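Local coordinates for protein amidohydrolase 2 (Bifidobacterium longum subsp. infantis, PDB 6UVZ) that probably acts as a hydrolase of the metal-dependent amidohydrolase superfamily, built on a TIM-barrel fold, at residues A[6-11]-A[245-250]; A[214-219]-A[230-235]. All coordinates share one frame; numbering follows the deposited sequence.

How the interactions relate
Both interactions lie where the TIM barrel closes, with the first strand, 7-13, meeting the last, 214-216. Along the chain the order is 6-11, 214-219, 230-235 and 245-250, so interaction 2 is nested inside the long loop that interaction 1 completes. Their centres are about 11 Å apart, on the same side of the chain's centre. Helices 229-239 and 244-254 follow each other and both reach the one parallel sheet. The two contacts touch directly: Ser-11 OG probably hydrogen-bonds Tyr-216 O, and Asp-10 OD1 probably bonds Ser-218 OG. Together they bring the ends of the barrel sequence together beneath its last two helices.

Interaction 1 of 2, residues A[6-11]-A[245-250]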
loop_
_atom_site.group_PDB
_atom_site.type_symbol
_atom_site.label_atom_id
_atom_site.label_comp_id
_atom_site.label_asym_id
_atom_site.label_seq_id
_atom_site.Cartn_x
_atom_site.Cartn_y
_atom_site.Cartn_z
ATOM N N LEU A 6 -15.452 -2.478 15.750
ATOM C CA LEU A 6 -14.490 -1.555 15.159
ATOM C C LEU A 6 -14.557 -1.644 13.642
ATOM O O LEU A 6 -14.565 -2.746 13.082
ATOM C CB LEU A 6 -13.069 -1.869 15.641
ATOM C CG LEU A 6 -11.908 -1.203 14.900
ATOM C CD1 LEU A 6 -11.798 0.270 15.265
ATOM C CD2 LEU A 6 -10.602 -1.936 15.178
ATOM N N ASN A 7 -14.597 -0.489 12.981
ATOM C CA ASN A 7 -14.601 -0.424 11.526
ATOM C C ASN A 7 -13.168 -0.449 11.009
ATOM O O ASN A 7 -12.306 0.276 11.516
ATOM C CB ASN A 7 -15.319 0.836 11.043
ATOM C CG ASN A 7 -16.769 0.886 11.482
ATOM O OD1 ASN A 7 -17.429 -0.147 11.598
ATOM N ND2 ASN A 7 -17.272 2.089 11.730
ATOM N N VAL A 8 -12.919 -1.281 9.998
ATOM C CA VAL A 8 -11.576 -1.510 9.475
ATOM C C VAL A 8 -11.603 -1.375 7.958
ATOM O O VAL A 8 -12.463 -1.964 7.292
ATOM C CB VAL A 8 -11.038 -2.896 9.882
ATOM C CG1 VAL A 8 -9.722 -3.185 9.182
ATOM C CG2 VAL A 8 -10.868 -2.978 11.392
ATOM N N ILE A 9 -10.664 -0.601 7.418
ATOM C CA ILE A 9 -10.449 -0.486 5.978
ATOM C C ILE A 9 -9.028 -0.946 5.686
ATOM O O ILE A 9 -8.062 -0.329 6.151
ATOM C CB ILE A 9 -10.672 0.949 5.473
ATOM C CG1 ILE A 9 -12.154 1.320 5.545
ATOM C CG2 ILE A 9 -10.151 1.100 4.051
ATOM C CD1 ILE A 9 -12.463 2.700 5.001
ATOM N N ASP A 10 -8.901 -2.029 4.921
ATOM C CA ASP A 10 -7.596 -2.587 4.583
ATOM C C ASP A 10 -7.015 -1.805 3.411
ATOM O O ASP A 10 -7.480 -1.937 2.276
ATOM C CB ASP A 10 -7.722 -4.068 4.240
ATOM C CG ASP A 10 -6.432 -4.829 4.467
ATOM O OD1 ASP A 10 -6.478 -5.877 5.141
ATOM O OD2 ASP A 10 -5.373 -4.372 3.989
ATOM N N SER A 11 -5.991 -0.998 3.676
ATOM C CA SER A 11 -5.428 -0.143 2.638
ATOM C C SER A 11 -4.440 -0.864 1.729
ATOM O O SER A 11 -3.904 -0.233 0.811
ATOM C CB SER A 11 -4.751 1.075 3.274
ATOM O OG SER A 11 -3.722 0.683 4.165
ATOM N N ASP A 245 -9.085 6.636 13.166
ATOM C CA ASP A 245 -8.276 7.232 12.109
ATOM C C ASP A 245 -7.337 6.203 11.490
ATOM O O ASP A 245 -7.228 6.106 10.263
ATOM C CB ASP A 245 -7.488 8.422 12.659
ATOM C CG ASP A 245 -8.386 9.568 13.081
ATOM O OD1 ASP A 245 -9.401 9.812 12.397
ATOM O OD2 ASP A 245 -8.075 10.225 14.097
ATOM N N PHE A 246 -6.662 5.414 12.328
ATOM C CA PHE A 246 -5.700 4.443 11.818
ATOM C C PHE A 246 -6.375 3.326 11.031
ATOM O O PHE A 246 -5.773 2.779 10.100
ATOM C CB PHE A 246 -4.886 3.864 12.977
ATOM C CG PHE A 246 -3.997 2.717 12.586
ATOM C CD1 PHE A 246 -2.870 2.927 11.809
ATOM C CD2 PHE A 246 -4.281 1.427 13.008
ATOM C CE1 PHE A 246 -2.048 1.873 11.451
ATOM C CE2 PHE A 246 -3.463 0.369 12.655
ATOM C CZ PHE A 246 -2.344 0.592 11.876
ATOM N N PHE A 247 -7.620 2.985 11.367
ATOM C CA PHE A 247 -8.260 1.808 10.794
ATOM C C PHE A 247 -9.238 2.109 9.664
ATOM O O PHE A 247 -9.597 1.182 8.928
ATOM C CB PHE A 247 -8.985 1.013 11.887
ATOM C CG PHE A 247 -8.085 0.098 12.668
ATOM C CD1 PHE A 247 -7.607 0.467 13.915
ATOM C CD2 PHE A 247 -7.711 -1.132 12.152
ATOM C CE1 PHE A 247 -6.778 -0.376 14.633
ATOM C CE2 PHE A 247 -6.883 -1.979 12.865
ATOM C CZ PHE A 247 -6.416 -1.600 14.107
ATOM N N GLU A 248 -9.678 3.357 9.496
ATOM C CA GLU A 248 -10.590 3.648 8.392
ATOM C C GLU A 248 -10.559 5.105 7.941
ATOM O O GLU A 248 -10.649 5.381 6.741
ATOM C CB GLU A 248 -12.026 3.259 8.766
ATOM C CG GLU A 248 -12.597 3.977 9.980
ATOM C CD GLU A 248 -14.112 4.059 9.947
ATOM O OE1 GLU A 248 -14.684 4.079 8.837
ATOM O OE2 GLU A 248 -14.730 4.102 11.032
ATOM N N ASN A 249 -10.432 6.044 8.881
ATOM C CA ASN A 249 -10.633 7.449 8.536
ATOM C C ASN A 249 -9.467 8.008 7.727
ATOM O O ASN A 249 -9.673 8.830 6.826
ATOM C CB ASN A 249 -10.861 8.274 9.801
ATOM C CG ASN A 249 -12.240 8.054 10.394
ATOM O OD1 ASN A 249 -13.202 7.787 9.674
ATOM N ND2 ASN A 249 -12.342 8.167 11.713
ATOM N N ASN A 250 -8.238 7.583 8.029
ATOM C CA ASN A 250 -7.100 8.048 7.240
ATOM C C ASN A 250 -7.154 7.517 5.814
ATOM O O ASN A 250 -6.723 8.206 4.881
ATOM C CB ASN A 250 -5.784 7.646 7.906
ATOM C CG ASN A 250 -5.537 8.387 9.206
ATOM O OD1 ASN A 250 -6.155 9.416 9.475
ATOM N ND2 ASN A 250 -4.623 7.868 10.018
#
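The seam of the TIM barrel is covered here by its C-terminal helix: Phe-247 and Glu-248 lie against Leu-6 and against Asn-7, Val-8 and Ile-9 of the first strand. The axes of strand 7-10 and helix 245-250 approach to 5.9 Å at 74°. The carbonyl of Phe-247 accepts the backbone N-H of Ile-9, with Ile-9 N to Phe-247 O at 2.6 Å, and the donor sits nearly along the C=O axis (172°). Nearby the helix makes a wider pi-type turn, Asn-250 N bonding back to Asp-245 O.

Phenylalanine suits position 247 because both ring faces find partners. Leu-6 CD2 stands over the centre of one face in a CH-pi contact, 4.0 Å from the ring centroid, while Phe-246 CD2 covers the opposite face toward its rim. Val-8 runs beside the ring, its CG2 3.7 Å from Phe-247 CD2.

Glu-248 serves two neighbours. Its CB packs 3.8 Å from Ile-9 CG1, an apolar meeting at about a right angle. With chi1 60°, CG lies between the backbone N and carbonyl carbon, and the extended chain beyond brings OE2 to Asn-7. The bond from Asn-7 ND2 to OE2 of Glu-248 is weak at 3.3 Å, the amide and carboxylate planes almost perpendicular. OE1 forms a salt bridge with Arg-252. An alanine at Glu-248 would probably leave Arg-252 without this carboxylate and Asn-7 ND2 without its weak bond to OE2, though the CB packing on Ile-9 would stay.

On the strand's other edge, Val-8 and Asp-10 pair through their backbones with strand 51-58, whose Leu-53 also touches Ile-9 and Glu-248. Phe-233 and Leu-237 of helix 229-239 pack on Phe-247, and strand 214-216 lends Tyr-216 to Val-8.

Interaction 2 of 2, residues A[214-219]-A[230-235]; sequences VLYSSN and ATHFQL
Three rings, those of His-232, Phe-233 and Tyr-216, join helix 229-239 to the end of the last barrel strand. The imidazole of His-232 meets Ser-217 O at its edge, near the ring plane, while Tyr-216 CE1 and Ser-218 CA approach it obliquely. The Tyr-216 ring has Ser-218 N 4.3 Å above one face, toward the rim, and Phe-233 CD2 comes to it at a slant.

The polar link is the bond from His-232 NE2 to Ser-217 O, 2.8 Å long with an N-H...O angle of 154°. The donor lies in the carbonyl plane, and the oxygen is 17° out of the imidazole plane. Histidine fits because its side chain is long enough to cross from the helix and carries an N-H at the far end of the ring for a main-chain carbonyl of the loop. The side chain leaves the helix toward that loop, with CG anti to the backbone N (chi1 170°).

The neighbouring Phe-233 meets the hydroxyl end of Tyr-216, with Tyr-216 OH 3.4 Å from Phe-233 CD2. The ring centroids are 6.0 Å apart and the planes are turned 75° from each other. A tyrosine can supply both the apolar ring wall that Phe-233 packs on, CZ lying 3.9 Å from Phe-233 CD2, and a hydroxyl for hydrogen bonding: Tyr-216 OH bonds Tyr-45 OH of helix 38-47.

Around this contact, Phe-48 stacks on Phe-233, and Phe-247 of helix 244-254 touches both Phe-233 and Tyr-216. Strand 187-191 flanks strand 214-216 on one side and strand 7-13 on the other. Beyond Ser-218, Asn-219 lies beside His-12 and His-14, a His-X-His pair like the one that binds metal in many relatives.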
loop_
_atom_site.group_PDB
_atom_site.type_symbol
_atom_site.label_atom_id
_atom_site.label_comp_id
_atom_site.label_asym_id
_atom_site.label_seq_id
_atom_site.Cartn_x
_atom_site.Cartn_y
_atom_site.Cartn_z
ATOM N N VAL A 214 -1.344 7.892 8.875
ATOM C CA VAL A 214 -0.894 6.518 9.066
ATOM C C VAL A 214 -2.056 5.590 8.740
ATOM O O VAL A 214 -3.149 5.737 9.297
ATOM C CB VAL A 214 -0.386 6.273 10.501
ATOM C CG1 VAL A 214 -0.078 4.805 10.707
ATOM C CG2 VAL A 214 0.849 7.116 10.778
ATOM N N LEU A 215 -1.821 4.638 7.840
ATOM C CA LEU A 215 -2.858 3.751 7.335
ATOM C C LEU A 215 -2.651 2.338 7.862
ATOM O O LEU A 215 -1.520 1.847 7.917
ATOM C CB LEU A 215 -2.858 3.727 5.804
ATOM C CG LEU A 215 -2.858 5.070 5.072
ATOM C CD1 LEU A 215 -2.557 4.868 3.596
ATOM C CD2 LEU A 215 -4.188 5.773 5.251
ATOM N N TYR A 216 -3.746 1.684 8.242
ATOM C CA TYR A 216 -3.690 0.268 8.582
ATOM C C TYR A 216 -3.556 -0.559 7.312
ATOM O O TYR A 216 -4.307 -0.365 6.350
ATOM C CB TYR A 216 -4.932 -0.172 9.356
ATOM C CG TYR A 216 -5.135 -1.671 9.314
ATOM C CD1 TYR A 216 -4.333 -2.521 10.065
ATOM C CD2 TYR A 216 -6.115 -2.237 8.509
ATOM C CE1 TYR A 216 -4.507 -3.893 10.020
ATOM C CE2 TYR A 216 -6.295 -3.607 8.458
ATOM C CZ TYR A 216 -5.491 -4.430 9.216
ATOM O OH TYR A 216 -5.671 -5.792 9.166
ATOM N N SER A 217 -2.609 -1.493 7.319
ATOM C CA SER A 217 -2.349 -2.351 6.174
ATOM C C SER A 217 -2.048 -3.757 6.666
ATOM O O SER A 217 -1.259 -3.936 7.598
ATOM C CB SER A 217 -1.180 -1.814 5.340
ATOM O OG SER A 217 -0.693 -2.803 4.453
ATOM N N SER A 218 -2.676 -4.750 6.040
ATOM C CA SER A 218 -2.456 -6.148 6.388
ATOM C C SER A 218 -1.414 -6.829 5.517
ATOM O O SER A 218 -0.771 -7.780 5.975
ATOM C CB SER A 218 -3.768 -6.937 6.293
ATOM O OG SER A 218 -4.209 -7.026 4.949
ATOM N N ASN A 219 -1.235 -6.371 4.275
ATOM C CA ASN A 219 -0.337 -7.007 3.309
ATOM C C ASN A 219 -0.716 -8.469 3.082
ATOM O O ASN A 219 0.139 -9.311 2.795
ATOM C CB ASN A 219 1.129 -6.884 3.740
ATOM C CG ASN A 219 2.093 -7.023 2.579
ATOM O OD1 ASN A 219 1.717 -6.853 1.420
ATOM N ND2 ASN A 219 3.348 -7.331 2.887
ATOM N N ALA A 230 -3.260 -13.088 12.093
ATOM C CA ALA A 230 -3.661 -12.950 13.490
ATOM C C ALA A 230 -2.557 -12.305 14.319
ATOM O O ALA A 230 -2.828 -11.451 15.171
ATOM C CB ALA A 230 -4.040 -14.315 14.065
ATOM N N THR A 231 -1.304 -12.699 14.079
ATOM C CA THR A 231 -0.190 -12.093 14.801
ATOM C C THR A 231 -0.023 -10.625 14.426
ATOM O O THR A 231 0.211 -9.778 15.297
ATOM C CB THR A 231 1.100 -12.865 14.522
ATOM O OG1 THR A 231 0.893 -14.257 14.791
ATOM C CG2 THR A 231 2.229 -12.348 15.399
ATOM N N HIS A 232 -0.145 -10.304 13.136
ATOM C CA HIS A 232 0.010 -8.919 12.703
ATOM C C HIS A 232 -1.170 -8.063 13.140
ATOM O O HIS A 232 -0.985 -6.936 13.617
ATOM C CB HIS A 232 0.181 -8.853 11.186
ATOM C CG HIS A 232 0.098 -7.465 10.633
ATOM N ND1 HIS A 232 1.062 -6.508 10.873
ATOM C CD2 HIS A 232 -0.839 -6.868 9.858
ATOM C CE1 HIS A 232 0.724 -5.384 10.267
ATOM N NE2 HIS A 232 -0.425 -5.575 9.644
ATOM N N PHE A 233 -2.395 -8.573 12.981
ATOM C CA PHE A 233 -3.571 -7.784 13.331
ATOM C C PHE A 233 -3.660 -7.537 14.830
ATOM O O PHE A 233 -4.125 -6.473 15.253
ATOM C CB PHE A 233 -4.839 -8.474 12.829
ATOM C CG PHE A 233 -6.097 -7.699 13.098
ATOM C CD1 PHE A 233 -7.008 -8.139 14.045
ATOM C CD2 PHE A 233 -6.363 -6.527 12.411
ATOM C CE1 PHE A 233 -8.166 -7.425 14.294
ATOM C CE2 PHE A 233 -7.517 -5.808 12.657
ATOM C CZ PHE A 233 -8.419 -6.259 13.600
ATOM N N GLN A 234 -3.220 -8.497 15.647
ATOM C CA GLN A 234 -3.252 -8.295 17.090
ATOM C C GLN A 234 -2.194 -7.290 17.527
ATOM O O GLN A 234 -2.430 -6.489 18.440
ATOM C CB GLN A 234 -3.063 -9.625 17.816
ATOM C CG GLN A 234 -3.369 -9.556 19.302
ATOM C CD GLN A 234 -4.781 -9.082 19.578
ATOM O OE1 GLN A 234 -5.019 -7.892 19.792
ATOM N NE2 GLN A 234 -5.731 -10.010 19.570
ATOM N N LEU A 235 -1.022 -7.316 16.887
ATOM C CA LEU A 235 0.017 -6.343 17.205
ATOM C C LEU A 235 -0.434 -4.923 16.888
ATOM O O LEU A 235 -0.036 -3.975 17.575
ATOM C CB LEU A 235 1.302 -6.681 16.446
ATOM C CG LEU A 235 2.494 -5.739 16.627
ATOM C CD1 LEU A 235 2.852 -5.594 18.098
ATOM C CD2 LEU A 235 3.693 -6.230 15.831
#